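Local atomic coordinates of Cys-Gly metallodipeptidase DUG1 (Saccharomyces cerevisiae, PDB entry 4G1P), a protein that hydrolyses the dipeptide Cys-Gly as a metal-dependent dipeptidase and serves as the catalytic component of the complex that degrades glutathione in yeast. Residues P81-S86 with L176-L181; L121-A126 with L456-F461; I146-A151 with T467-L472; E226-D231 with A242-D247; F287-L292 with K299-D304. One frame throughout, in Å; residues are numbered along the deposited sequence.

Contact 1 of 5, residues P81-S86 with L176-L181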
# COMPACT_ATOMS: atom_id res chain seq x y z
N PRO A 81 0.45 24.35 8.52
CA PRO A 81 0.94 25.37 7.58
C PRO A 81 0.16 26.64 7.79
O PRO A 81 -1.05 26.57 7.96
CB PRO A 81 0.56 24.79 6.21
CG PRO A 81 0.44 23.33 6.43
CD PRO A 81 -0.01 23.13 7.84
N PRO A 82 0.83 27.80 7.79
CA PRO A 82 0.19 29.10 8.04
C PRO A 82 -0.72 29.53 6.89
O PRO A 82 -0.38 29.23 5.75
CB PRO A 82 1.39 30.06 8.12
CG PRO A 82 2.44 29.40 7.32
CD PRO A 82 2.28 27.94 7.56
N VAL A 83 -1.83 30.19 7.16
CA VAL A 83 -2.64 30.75 6.08
C VAL A 83 -2.06 32.12 5.83
O VAL A 83 -1.73 32.82 6.79
CB VAL A 83 -4.13 30.89 6.41
CG1 VAL A 83 -4.85 31.56 5.27
CG2 VAL A 83 -4.75 29.54 6.65
N ILE A 84 -1.92 32.48 4.56
CA ILE A 84 -1.20 33.69 4.21
C ILE A 84 -2.16 34.79 3.81
O ILE A 84 -2.81 34.70 2.79
CB ILE A 84 -0.24 33.46 3.04
CG1 ILE A 84 0.76 32.34 3.37
CG2 ILE A 84 0.49 34.75 2.72
CD1 ILE A 84 1.66 31.97 2.21
N LEU A 85 -2.25 35.82 4.64
CA LEU A 85 -3.12 36.94 4.33
C LEU A 85 -2.29 38.16 3.95
O LEU A 85 -1.31 38.48 4.61
CB LEU A 85 -4.01 37.29 5.53
CG LEU A 85 -4.80 36.20 6.25
CD1 LEU A 85 -5.69 36.87 7.26
CD2 LEU A 85 -5.63 35.34 5.30
N SER A 86 -2.69 38.83 2.88
CA SER A 86 -2.03 40.06 2.49
C SER A 86 -2.98 40.97 1.72
O SER A 86 -4.04 40.54 1.25
CB SER A 86 -0.80 39.75 1.65
OG SER A 86 -1.15 39.28 0.37
N LEU A 176 -7.85 21.98 6.92
CA LEU A 176 -8.10 22.00 8.36
C LEU A 176 -8.07 23.39 8.96
O LEU A 176 -7.12 24.14 8.75
CB LEU A 176 -7.09 21.10 9.09
CG LEU A 176 -7.10 19.63 8.70
CD1 LEU A 176 -6.17 18.75 9.57
CD2 LEU A 176 -8.50 19.10 8.71
N LYS A 177 -9.12 23.71 9.72
CA LYS A 177 -9.17 24.91 10.57
C LYS A 177 -9.37 26.23 9.80
O LYS A 177 -9.59 27.27 10.41
CB LYS A 177 -7.94 24.99 11.48
CG LYS A 177 -7.70 23.74 12.30
CD LYS A 177 -8.45 23.79 13.62
CE LYS A 177 -7.81 24.78 14.58
NZ LYS A 177 -8.68 25.05 15.76
N LEU A 178 -9.28 26.17 8.47
CA LEU A 178 -9.41 27.37 7.64
C LEU A 178 -10.82 27.95 7.75
O LEU A 178 -11.00 29.17 7.85
CB LEU A 178 -9.11 27.03 6.17
CG LEU A 178 -9.28 28.17 5.16
CD1 LEU A 178 -8.38 29.36 5.48
CD2 LEU A 178 -9.01 27.65 3.77
N ASP A 179 -11.79 27.04 7.73
CA ASP A 179 -13.20 27.30 7.99
C ASP A 179 -13.38 28.31 9.13
O ASP A 179 -13.97 29.38 8.94
CB ASP A 179 -13.87 25.99 8.38
CG ASP A 179 -15.38 26.06 8.31
OD1 ASP A 179 -15.89 26.90 7.53
OD2 ASP A 179 -16.05 25.28 9.02
N GLU A 180 -12.86 27.97 10.30
CA GLU A 180 -12.96 28.83 11.47
C GLU A 180 -12.31 30.18 11.23
O GLU A 180 -12.83 31.22 11.67
CB GLU A 180 -12.32 28.17 12.68
CG GLU A 180 -12.92 26.83 13.02
CD GLU A 180 -12.02 26.02 13.94
OE1 GLU A 180 -11.55 26.58 14.96
OE2 GLU A 180 -11.76 24.83 13.63
N LEU A 181 -11.18 30.17 10.53
CA LEU A 181 -10.44 31.41 10.29
C LEU A 181 -11.27 32.43 9.52
O LEU A 181 -11.31 33.60 9.87
CB LEU A 181 -9.14 31.14 9.55
CG LEU A 181 -8.35 32.43 9.32
CD1 LEU A 181 -8.12 33.13 10.65
CD2 LEU A 181 -7.03 32.15 8.61

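Contact 2 of 5, residues L121-A126 with L456-F461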
# COMPACT_ATOMS: atom_id res chain seq x y z
N LEU A 121 10.86 21.70 -11.85
CA LEU A 121 9.97 22.24 -12.86
C LEU A 121 10.65 22.28 -14.23
O LEU A 121 11.60 23.03 -14.43
CB LEU A 121 9.50 23.65 -12.48
CG LEU A 121 8.56 24.25 -13.52
CD1 LEU A 121 7.18 23.59 -13.39
CD2 LEU A 121 8.48 25.75 -13.42
N VAL A 122 10.17 21.49 -15.17
CA VAL A 122 10.69 21.52 -16.53
C VAL A 122 9.82 22.41 -17.39
O VAL A 122 8.62 22.14 -17.56
CB VAL A 122 10.68 20.12 -17.15
CG1 VAL A 122 10.94 20.21 -18.66
CG2 VAL A 122 11.70 19.23 -16.45
N ILE A 123 10.42 23.46 -17.95
CA ILE A 123 9.71 24.42 -18.78
C ILE A 123 10.13 24.27 -20.23
O ILE A 123 11.27 24.53 -20.57
CB ILE A 123 10.01 25.87 -18.34
CG1 ILE A 123 9.55 26.10 -16.90
CG2 ILE A 123 9.38 26.88 -19.31
CD1 ILE A 123 9.59 27.54 -16.46
N ASP A 124 9.21 23.87 -21.09
CA ASP A 124 9.53 23.69 -22.50
C ASP A 124 8.73 24.68 -23.34
O ASP A 124 7.57 24.43 -23.67
CB ASP A 124 9.21 22.25 -22.94
CG ASP A 124 9.55 21.98 -24.40
OD1 ASP A 124 9.92 22.92 -25.14
OD2 ASP A 124 9.44 20.80 -24.81
N GLU A 125 9.37 25.79 -23.70
CA GLU A 125 8.74 26.85 -24.48
C GLU A 125 8.46 26.42 -25.92
O GLU A 125 7.64 27.02 -26.61
CB GLU A 125 9.57 28.13 -24.44
CG GLU A 125 9.57 28.80 -23.07
CD GLU A 125 10.22 30.17 -23.07
OE1 GLU A 125 11.45 30.24 -22.85
OE2 GLU A 125 9.51 31.18 -23.28
N ALA A 126 9.14 25.37 -26.38
CA ALA A 126 8.90 24.86 -27.72
C ALA A 126 7.58 24.08 -27.79
O ALA A 126 6.79 24.28 -28.71
CB ALA A 126 10.05 24.01 -28.18
N LEU A 456 1.13 22.27 -16.97
CA LEU A 456 0.37 23.48 -17.21
C LEU A 456 0.82 23.99 -18.56
O LEU A 456 2.01 24.22 -18.77
CB LEU A 456 0.62 24.54 -16.14
CG LEU A 456 -0.22 25.81 -16.30
CD1 LEU A 456 -1.69 25.45 -16.41
CD2 LEU A 456 -0.01 26.81 -15.16
N ASP A 457 -0.11 24.14 -19.50
CA ASP A 457 0.25 24.68 -20.80
C ASP A 457 0.56 26.15 -20.64
O ASP A 457 -0.16 26.86 -19.94
CB ASP A 457 -0.87 24.46 -21.81
CG ASP A 457 -1.19 22.99 -22.01
OD1 ASP A 457 -0.49 22.32 -22.81
OD2 ASP A 457 -2.14 22.50 -21.37
N ILE A 458 1.64 26.61 -21.27
CA ILE A 458 2.06 28.00 -21.16
C ILE A 458 0.98 28.94 -21.70
O ILE A 458 0.82 30.06 -21.21
CB ILE A 458 3.43 28.24 -21.84
CG1 ILE A 458 4.50 27.34 -21.22
CG2 ILE A 458 3.87 29.67 -21.69
CD1 ILE A 458 5.89 27.54 -21.77
N SER A 459 0.22 28.46 -22.69
CA SER A 459 -0.87 29.25 -23.25
C SER A 459 -1.94 29.53 -22.21
O SER A 459 -2.51 30.61 -22.19
CB SER A 459 -1.48 28.58 -24.48
OG SER A 459 -2.13 27.38 -24.11
N ASN A 460 -2.21 28.56 -21.34
CA ASN A 460 -3.15 28.76 -20.23
C ASN A 460 -2.55 29.61 -19.12
O ASN A 460 -3.24 30.37 -18.45
CB ASN A 460 -3.61 27.43 -19.67
CG ASN A 460 -4.53 26.69 -20.61
OD1 ASN A 460 -4.09 26.21 -21.66
ND2 ASN A 460 -5.81 26.60 -20.25
N PHE A 461 -1.25 29.46 -18.93
CA PHE A 461 -0.55 30.24 -17.93
C PHE A 461 -0.64 31.71 -18.32
O PHE A 461 -1.15 32.53 -17.56
CB PHE A 461 0.90 29.78 -17.81
CG PHE A 461 1.65 30.44 -16.71
CD1 PHE A 461 1.02 30.72 -15.51
CD2 PHE A 461 2.98 30.79 -16.87
CE1 PHE A 461 1.71 31.34 -14.48
CE2 PHE A 461 3.69 31.41 -15.84
CZ PHE A 461 3.05 31.68 -14.65

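Contact 3 of 5, residues I146-A151 with T467-L472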
# COMPACT_ATOMS: atom_id res chain seq x y z
N ILE A 146 0.12 37.18 -8.21
CA ILE A 146 1.25 38.07 -7.95
C ILE A 146 1.88 38.58 -9.24
O ILE A 146 2.21 39.77 -9.34
CB ILE A 146 2.31 37.39 -7.10
CG1 ILE A 146 1.66 36.72 -5.89
CG2 ILE A 146 3.39 38.40 -6.70
CD1 ILE A 146 2.59 35.84 -5.12
N ASN A 147 2.05 37.70 -10.22
CA ASN A 147 2.54 38.09 -11.54
C ASN A 147 1.73 39.27 -12.08
O ASN A 147 2.28 40.30 -12.52
CB ASN A 147 2.44 36.91 -12.51
CG ASN A 147 3.21 35.68 -12.01
OD1 ASN A 147 4.16 35.81 -11.24
ND2 ASN A 147 2.79 34.49 -12.45
N VAL A 148 0.41 39.12 -12.01
CA VAL A 148 -0.51 40.15 -12.44
C VAL A 148 -0.29 41.48 -11.71
O VAL A 148 -0.24 42.53 -12.36
CB VAL A 148 -1.95 39.69 -12.30
CG1 VAL A 148 -2.91 40.87 -12.52
CG2 VAL A 148 -2.21 38.56 -13.28
N VAL A 149 -0.16 41.45 -10.39
CA VAL A 149 0.16 42.68 -9.68
C VAL A 149 1.46 43.28 -10.23
O VAL A 149 1.55 44.48 -10.46
CB VAL A 149 0.26 42.48 -8.16
CG1 VAL A 149 0.77 43.74 -7.51
CG2 VAL A 149 -1.08 42.11 -7.59
N ASP A 150 2.44 42.44 -10.49
CA ASP A 150 3.70 42.91 -11.02
C ASP A 150 3.52 43.57 -12.38
O ASP A 150 4.17 44.56 -12.68
CB ASP A 150 4.71 41.77 -11.12
CG ASP A 150 5.30 41.41 -9.78
OD1 ASP A 150 5.16 42.23 -8.84
OD2 ASP A 150 5.91 40.33 -9.67
N ALA A 151 2.66 43.00 -13.21
CA ALA A 151 2.54 43.48 -14.57
C ALA A 151 1.90 44.86 -14.61
O ALA A 151 2.34 45.72 -15.36
CB ALA A 151 1.75 42.49 -15.41
N THR A 467 -6.24 37.00 -18.49
CA THR A 467 -7.66 36.92 -18.18
C THR A 467 -7.93 37.42 -16.76
O THR A 467 -8.92 38.11 -16.49
CB THR A 467 -8.24 35.51 -18.40
OG1 THR A 467 -8.16 35.17 -19.78
CG2 THR A 467 -9.71 35.45 -17.98
N MET A 468 -7.04 37.08 -15.84
CA MET A 468 -7.15 37.59 -14.49
C MET A 468 -7.03 39.12 -14.48
O MET A 468 -7.73 39.81 -13.74
CB MET A 468 -6.08 36.97 -13.59
CG MET A 468 -6.23 35.50 -13.28
SD MET A 468 -4.75 34.98 -12.37
CE MET A 468 -5.22 33.41 -11.64
N ALA A 469 -6.12 39.65 -15.29
CA ALA A 469 -5.94 41.09 -15.34
C ALA A 469 -7.19 41.81 -15.86
O ALA A 469 -7.63 42.81 -15.30
CB ALA A 469 -4.73 41.43 -16.20
N ALA A 470 -7.76 41.31 -16.94
CA ALA A 470 -8.91 41.98 -17.52
C ALA A 470 -10.11 41.85 -16.61
O ALA A 470 -10.89 42.79 -16.44
CB ALA A 470 -9.22 41.45 -18.90
N TYR A 471 -10.24 40.68 -15.99
CA TYR A 471 -11.32 40.45 -15.04
C TYR A 471 -11.30 41.45 -13.88
O TYR A 471 -12.33 42.04 -13.57
CB TYR A 471 -11.33 39.01 -14.54
CG TYR A 471 -11.81 38.90 -13.13
CD1 TYR A 471 -13.15 38.96 -12.83
CD2 TYR A 471 -10.91 38.77 -12.08
CE1 TYR A 471 -13.59 38.88 -11.53
CE2 TYR A 471 -11.33 38.69 -10.79
CZ TYR A 471 -12.68 38.74 -10.52
OH TYR A 471 -13.10 38.66 -9.22
N LEU A 472 -10.15 41.66 -13.25
CA LEU A 472 -10.07 42.67 -12.20
C LEU A 472 -10.42 44.06 -12.74
O LEU A 472 -11.11 44.84 -12.09
CB LEU A 472 -8.69 42.68 -11.52
CG LEU A 472 -8.29 41.45 -10.71
CD1 LEU A 472 -6.83 41.51 -10.28
CD2 LEU A 472 -9.16 41.28 -9.48

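Contact 4 of 5, residues E226-D231 with A242-D247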
# COMPACT_ATOMS: atom_id res chain seq x y z
N GLU A 226 -10.46 -4.80 12.21
CA GLU A 226 -9.37 -5.31 13.04
C GLU A 226 -9.71 -6.70 13.56
O GLU A 226 -10.87 -7.00 13.86
CB GLU A 226 -9.13 -4.37 14.22
CG GLU A 226 -8.09 -4.89 15.19
CD GLU A 226 -7.68 -3.85 16.22
OE1 GLU A 226 -8.57 -3.12 16.70
OE2 GLU A 226 -6.46 -3.77 16.53
N GLY A 227 -8.69 -7.56 13.64
CA GLY A 227 -8.85 -8.94 14.12
C GLY A 227 -7.80 -9.36 15.14
O GLY A 227 -7.95 -9.07 16.33
N PRO A 228 -6.74 -10.03 14.69
CA PRO A 228 -5.62 -10.41 15.56
C PRO A 228 -4.87 -9.18 16.03
O PRO A 228 -5.09 -8.07 15.51
CB PRO A 228 -4.71 -11.19 14.61
CG PRO A 228 -4.97 -10.59 13.27
CD PRO A 228 -6.45 -10.33 13.27
N SER A 229 -3.98 -9.36 17.00
CA SER A 229 -3.28 -8.21 17.57
C SER A 229 -2.05 -7.84 16.76
O SER A 229 -1.50 -6.77 16.92
CB SER A 229 -2.92 -8.46 19.04
OG SER A 229 -2.14 -9.62 19.18
N ALA A 230 -1.65 -8.73 15.87
CA ALA A 230 -0.55 -8.45 14.96
C ALA A 230 -0.69 -9.30 13.70
O ALA A 230 -1.50 -10.23 13.66
CB ALA A 230 0.77 -8.70 15.63
N ASP A 231 0.06 -8.96 12.66
CA ASP A 231 -0.04 -9.69 11.40
C ASP A 231 0.22 -11.17 11.65
O ASP A 231 0.92 -11.54 12.59
CB ASP A 231 0.93 -9.13 10.35
CG ASP A 231 0.46 -7.79 9.75
OD1 ASP A 231 -0.66 -7.34 10.05
OD2 ASP A 231 1.22 -7.19 8.96
N ALA A 242 -10.17 -15.62 11.32
CA ALA A 242 -10.89 -14.79 10.37
C ALA A 242 -9.98 -13.66 9.87
O ALA A 242 -9.16 -13.13 10.63
CB ALA A 242 -12.12 -14.23 11.01
N GLU A 243 -10.11 -13.31 8.59
CA GLU A 243 -9.22 -12.31 7.99
C GLU A 243 -9.91 -10.96 7.73
O GLU A 243 -10.87 -10.89 6.95
CB GLU A 243 -8.60 -12.86 6.71
CG GLU A 243 -7.98 -14.24 6.88
CD GLU A 243 -7.18 -14.71 5.66
OE1 GLU A 243 -6.92 -13.91 4.73
OE2 GLU A 243 -6.81 -15.90 5.63
N PRO A 244 -9.43 -9.90 8.39
CA PRO A 244 -9.91 -8.54 8.13
C PRO A 244 -9.94 -8.20 6.63
O PRO A 244 -10.92 -7.64 6.17
CB PRO A 244 -8.88 -7.68 8.86
CG PRO A 244 -8.49 -8.52 10.01
CD PRO A 244 -8.48 -9.94 9.51
N MET A 245 -8.90 -8.57 5.89
CA MET A 245 -8.90 -8.33 4.45
C MET A 245 -10.07 -8.97 3.71
O MET A 245 -10.58 -8.42 2.73
CB MET A 245 -7.57 -8.75 3.81
CG MET A 245 -6.51 -7.65 3.84
SD MET A 245 -6.98 -6.08 3.07
CE MET A 245 -6.95 -6.52 1.33
N ILE A 246 -10.51 -10.14 4.17
CA ILE A 246 -11.59 -10.85 3.50
C ILE A 246 -12.93 -10.14 3.75
O ILE A 246 -13.70 -9.89 2.82
CB ILE A 246 -11.62 -12.32 3.91
CG1 ILE A 246 -10.38 -13.03 3.37
CG2 ILE A 246 -12.86 -13.00 3.40
CD1 ILE A 246 -10.19 -14.46 3.87
N ASP A 247 -13.19 -9.80 5.01
CA ASP A 247 -14.37 -9.01 5.32
C ASP A 247 -14.37 -7.72 4.52
O ASP A 247 -15.38 -7.34 3.91
CB ASP A 247 -14.42 -8.71 6.82
CG ASP A 247 -14.41 -9.97 7.67
OD1 ASP A 247 -14.72 -11.04 7.11
OD2 ASP A 247 -14.10 -9.89 8.88

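Contact 5 of 5, residues F287-L292 with K299-D304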
# COMPACT_ATOMS: atom_id res chain seq x y z
N PHE A 287 -18.48 19.40 -25.60
CA PHE A 287 -17.76 18.27 -25.03
C PHE A 287 -18.20 16.96 -25.66
O PHE A 287 -19.36 16.80 -26.04
CB PHE A 287 -17.97 18.18 -23.53
CG PHE A 287 -17.00 17.27 -22.84
CD1 PHE A 287 -15.66 17.60 -22.78
CD2 PHE A 287 -17.43 16.10 -22.24
CE1 PHE A 287 -14.76 16.78 -22.14
CE2 PHE A 287 -16.54 15.27 -21.60
CZ PHE A 287 -15.20 15.61 -21.55
N SER A 288 -17.27 16.02 -25.76
CA SER A 288 -17.57 14.71 -26.31
C SER A 288 -16.75 13.65 -25.59
O SER A 288 -15.70 13.95 -24.99
CB SER A 288 -17.22 14.69 -27.77
OG SER A 288 -15.82 14.85 -27.90
N VAL A 289 -17.23 12.41 -25.66
CA VAL A 289 -16.59 11.30 -24.99
C VAL A 289 -15.18 11.09 -25.54
O VAL A 289 -14.29 10.63 -24.83
CB VAL A 289 -17.44 10.01 -25.10
CG1 VAL A 289 -17.42 9.47 -26.52
CG2 VAL A 289 -16.96 8.95 -24.11
N GLU A 290 -14.97 11.47 -26.80
CA GLU A 290 -13.65 11.38 -27.41
C GLU A 290 -12.66 12.22 -26.64
O GLU A 290 -11.50 11.85 -26.51
CB GLU A 290 -13.68 11.85 -28.86
CG GLU A 290 -14.30 10.87 -29.83
CD GLU A 290 -15.79 10.65 -29.60
OE1 GLU A 290 -16.48 11.60 -29.14
OE2 GLU A 290 -16.25 9.53 -29.87
N GLU A 291 -13.12 13.36 -26.16
CA GLU A 291 -12.27 14.22 -25.35
C GLU A 291 -12.01 13.54 -24.01
O GLU A 291 -10.88 13.50 -23.54
CB GLU A 291 -12.91 15.59 -25.15
CG GLU A 291 -13.04 16.38 -26.45
CD GLU A 291 -13.95 17.59 -26.32
OE1 GLU A 291 -13.47 18.66 -25.87
OE2 GLU A 291 -15.15 17.47 -26.66
N LEU A 292 -13.06 12.98 -23.42
CA LEU A 292 -12.91 12.23 -22.17
C LEU A 292 -11.90 11.09 -22.34
O LEU A 292 -11.02 10.92 -21.50
CB LEU A 292 -14.26 11.70 -21.71
CG LEU A 292 -14.22 10.89 -20.41
CD1 LEU A 292 -13.81 11.80 -19.26
CD2 LEU A 292 -15.57 10.23 -20.14
N LYS A 299 -10.44 3.91 -23.52
CA LYS A 299 -11.87 3.91 -23.84
C LYS A 299 -12.71 3.33 -22.69
O LYS A 299 -13.38 2.33 -22.88
CB LYS A 299 -12.15 3.06 -25.08
CG LYS A 299 -12.27 3.80 -26.39
CD LYS A 299 -10.98 4.45 -26.80
CE LYS A 299 -10.98 4.73 -28.29
NZ LYS A 299 -10.86 3.47 -29.08
N THR A 300 -12.68 3.95 -21.52
CA THR A 300 -13.33 3.33 -20.37
C THR A 300 -14.38 4.21 -19.71
O THR A 300 -14.64 4.09 -18.51
CB THR A 300 -12.30 2.87 -19.32
OG1 THR A 300 -11.44 3.96 -18.97
CG2 THR A 300 -11.47 1.73 -19.88
N SER A 301 -15.00 5.08 -20.50
CA SER A 301 -16.07 5.91 -19.99
C SER A 301 -17.24 5.05 -19.55
O SER A 301 -17.39 3.94 -20.01
CB SER A 301 -16.57 6.85 -21.08
OG SER A 301 -17.76 7.48 -20.66
N LEU A 302 -18.07 5.59 -18.68
CA LEU A 302 -19.28 4.90 -18.27
C LEU A 302 -20.51 5.38 -19.05
O LEU A 302 -21.60 4.86 -18.85
CB LEU A 302 -19.52 5.12 -16.78
CG LEU A 302 -18.45 4.63 -15.79
CD1 LEU A 302 -18.79 5.11 -14.38
CD2 LEU A 302 -18.32 3.11 -15.83
N TYR A 303 -20.34 6.39 -19.90
CA TYR A 303 -21.43 7.02 -20.66
C TYR A 303 -20.94 7.58 -21.98
O TYR A 303 -19.83 8.10 -22.06
CB TYR A 303 -22.03 8.19 -19.89
CG TYR A 303 -22.59 7.83 -18.55
CD1 TYR A 303 -23.81 7.19 -18.43
CD2 TYR A 303 -21.91 8.14 -17.39
CE1 TYR A 303 -24.34 6.86 -17.19
CE2 TYR A 303 -22.41 7.82 -16.15
CZ TYR A 303 -23.62 7.17 -16.05
OH TYR A 303 -24.11 6.86 -14.82
N ASP A 304 -21.78 7.51 -23.01
CA ASP A 304 -21.41 8.06 -24.31
C ASP A 304 -22.05 9.42 -24.60
O ASP A 304 -21.48 10.25 -25.30
CB ASP A 304 -21.78 7.07 -25.41
CG ASP A 304 -20.97 5.80 -25.32
OD1 ASP A 304 -19.84 5.87 -24.80
OD2 ASP A 304 -21.47 4.74 -25.77

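Contact 1 of 5, residues P81-S86 with L176-L181
Leu181, whose side chain packs on Val83, gives its backbone N to Lys177 O at 3.3 Å, a weak bond in the first turn of the helix that starts after Lys177. The contact is helix-on-sheet packing in the alpha/beta catalytic domain: the beginning of helix 178-185 lies over strand 83-88 of the six-stranded mixed sheet. Val83 points from the strand toward the helix and receives two leucines set three residues apart, and thus on one helical face. Leu178 comes across it at about a right angle, its CD1 3.8 Å from Val83 CG2. Leu181 instead reaches out tip to tip, and its CD2 lies 4.0 Å from Val83 CG1. With CG anti to the backbone N (chi1 -179°), Leu181 extends away from its own helix and down onto the strand. An alanine at Val83 would remove both methyls and would probably open a gap under the ends of Leu178 and Leu181. Beside them the same layer is continued by Cys166, which Val83 and Leu85 touch, and by Val64, which meets Leu181. Leu178 is also about 7 Å, side chain to side chain, from Glu171, the probable proton acceptor, which places the packing close to the catalytic centre. The branch point of the valine is itself covered: Val83 CB lies 3.9 Å from Leu181 CD2.

Contact 2 of 5, residues L121-A126 with L456-F461
Ile458 lays its terminal methyl over the end of strand 122-124, where the chain turns through Glu125. That one atom does all the touching from its side. Ile458 CD1 is 4.0 Å from Glu125 CA, and it sits equally far, 4.0 Å, from the backbone oxygen Asp124 O. The aliphatic root of the glutamate adds Glu125 CG at 4.1 Å from Ile458 CD1, while Ile123 CG2 closes the edge of the patch at 4.3 Å from the same methyl. The isoleucine can reach so far because CG1 stands anti to its carbonyl carbon (chi1 -59°) and chi2 is extended, which carries CD1 out from the first turn of helix 458-477. On the strand side, Asp124 OD1 takes a weak bond from Ala126 N at 2.9 Å and another hydrogen bond from Lys127 N, tying down the turn that leads into strand 129-131. That middle strand joins the two segments in a three-stranded antiparallel sheet, with Ile458 bonded through its backbone to Gly128. Phe20 of helix 16-28 also packs on Ile123 and Glu125. The side-chain contacts are apolar, and the methyl also rests against a backbone carbonyl oxygen without any polar bond from the isoleucine side chain; the glutamate takes part through its carbon chain and not its charge, which implies dispersion and burial of a modest hydrophobic surface at a partly open edge.

Contact 3 of 5, residues I146-A151 with T467-L472
Val148 carries the contact from helix 135-154, with both methyls in use. CG1 faces Ala469, lying 4.1 Å from Ala469 CB and as close to Ala469 CA; CG2 turns to the other side and comes to 4.2 Å from Met468 CB. With CG1 anti to the backbone N (chi1 170°), one branch is directed at Ala469 and the other at Met468. The small side chain of Ala469 is consistent with the close approach of the backbones, Val148 CA 6.2 Å from Ala469 CA. Met468 meets Val148 only through its root: CB points toward the valine, but the extended chain then leads away, and the side chain also touches Ser199. Regular backbone bonds hold these positions, among them Leu472 N to Met468 O at 3.1 Å. In the next shell, Met465, one turn earlier on helix 458-477, packs on both Val148 and Asn147. On helix 135-154, Asn147 OD1 is hydrogen-bonded to Arg22, and Asp150 makes salt bridges with Arg22 and Lys153, so its polar residues are tied to the preceding part of the chain and to their own helix. Further out, helix 5-14 covers the pair through Val8, which touches both Ala151 and Ala469, while helix 397-410 flanks helix 458-477 at Thr467 and Ala470.

Contact 4 of 5, residues E226-D231 with A242-D247
The backbones of Glu226 and Pro244 draw together to 5.9 Å between Glu226 CA and Pro244 CA, just where strand 210-226 ends and helix 244-252 begins. The ring of Pro244 does the touching. Its CG lies 3.8 Å from Gly227 N and 4.1 Å from Gly227 CA, and it reaches Glu226 C at 4.2 Å. Pro228 adds a second ring, bringing its CD to 4.3 Å from Pro244 CG, a CD-to-CG contact between the two proline rings beside the glycine. Gly227 has no side chain in the way; a CB there would come 3.3 Å from Pro244 CG and run into Pro228 CD. Pro244 is the first residue of the helix, a place that suits a proline, which has no amide hydrogen to give. Glu243 is the N-cap residue, and its O accepts from Ile246 N at 2.9 Å and also from Asp247 N. This is the far end of the lid domain, where strand 340-349 supports the helix through Val341 against Pro244 and Met245. The carboxylate of Glu243 crosses the dimer interface, hydrogen-bonded to Ser320 and Ile321 of the second subunit, while Asp231 O accepts a hydrogen bond from Ser451 of that subunit.

Contact 5 of 5, residues F287-L292 with K299-D304
Val289 leaves its helix toward the loop 299-304, and its CB already lies 4.1 Å from Asp304 O. From there CG2 goes on to the loop: standing anti to the backbone N, it reaches 3.6 Å from Tyr303 O and 3.7 Å from Ser301 CB. One turn on, Leu292 repeats the approach, its CD2 lying 3.6 Å from Ser301 OG, so that two branched side chains lie against the serine; Val240 of the second subunit packs on Leu292 as well. The hydroxyl bonds within its own loop, and weakly to Val240 O of the second subunit. Ser301 OG donates to Tyr303 O at 2.6 Å, meeting the carbonyl at 126° and tilted 24° from its plane, which ties Ser301 to Tyr303 within the loop that meets Val289 CG2. An alanine at Ser301 would take away OG, and Tyr303 O would probably lose this donor and the loop beside Val289 be freer to move. Ser288, at the N-cap position, gives its OG to Glu291 OE2 at 3.0 Å, fixing the start of helix 289-296. Next to this, helix 306-314 backs the helix start, with Ile309 on Phe287 and Val289 and with Arg313 on Leu292, while His312 stacks on the ring of Tyr303.

Contacts 2 and 3 share helix 458-477 and touch directly: Phe461 CZ of contact 2 lies 3.6 Å from Asn147 ND2 of contact 3. Contact 1 comes within about 7 Å of contact 3, nearest atoms, without touching it. These three belong to the catalytic domain. Contacts 1 and 3 come nearest the metal and substrate site, with Leu178 about 11 Å from the bound glycine and Met468 about 12 Å from a zinc ion, side chain to ligand; contact 2 lies away from it. Contacts 4 and 5 lie about 22 Å apart, nearest atoms, yet both face the second subunit. Contact 4 is the remote one, its centre 56 Å from that of contact 3, at the lid end where the partner's chain meets it.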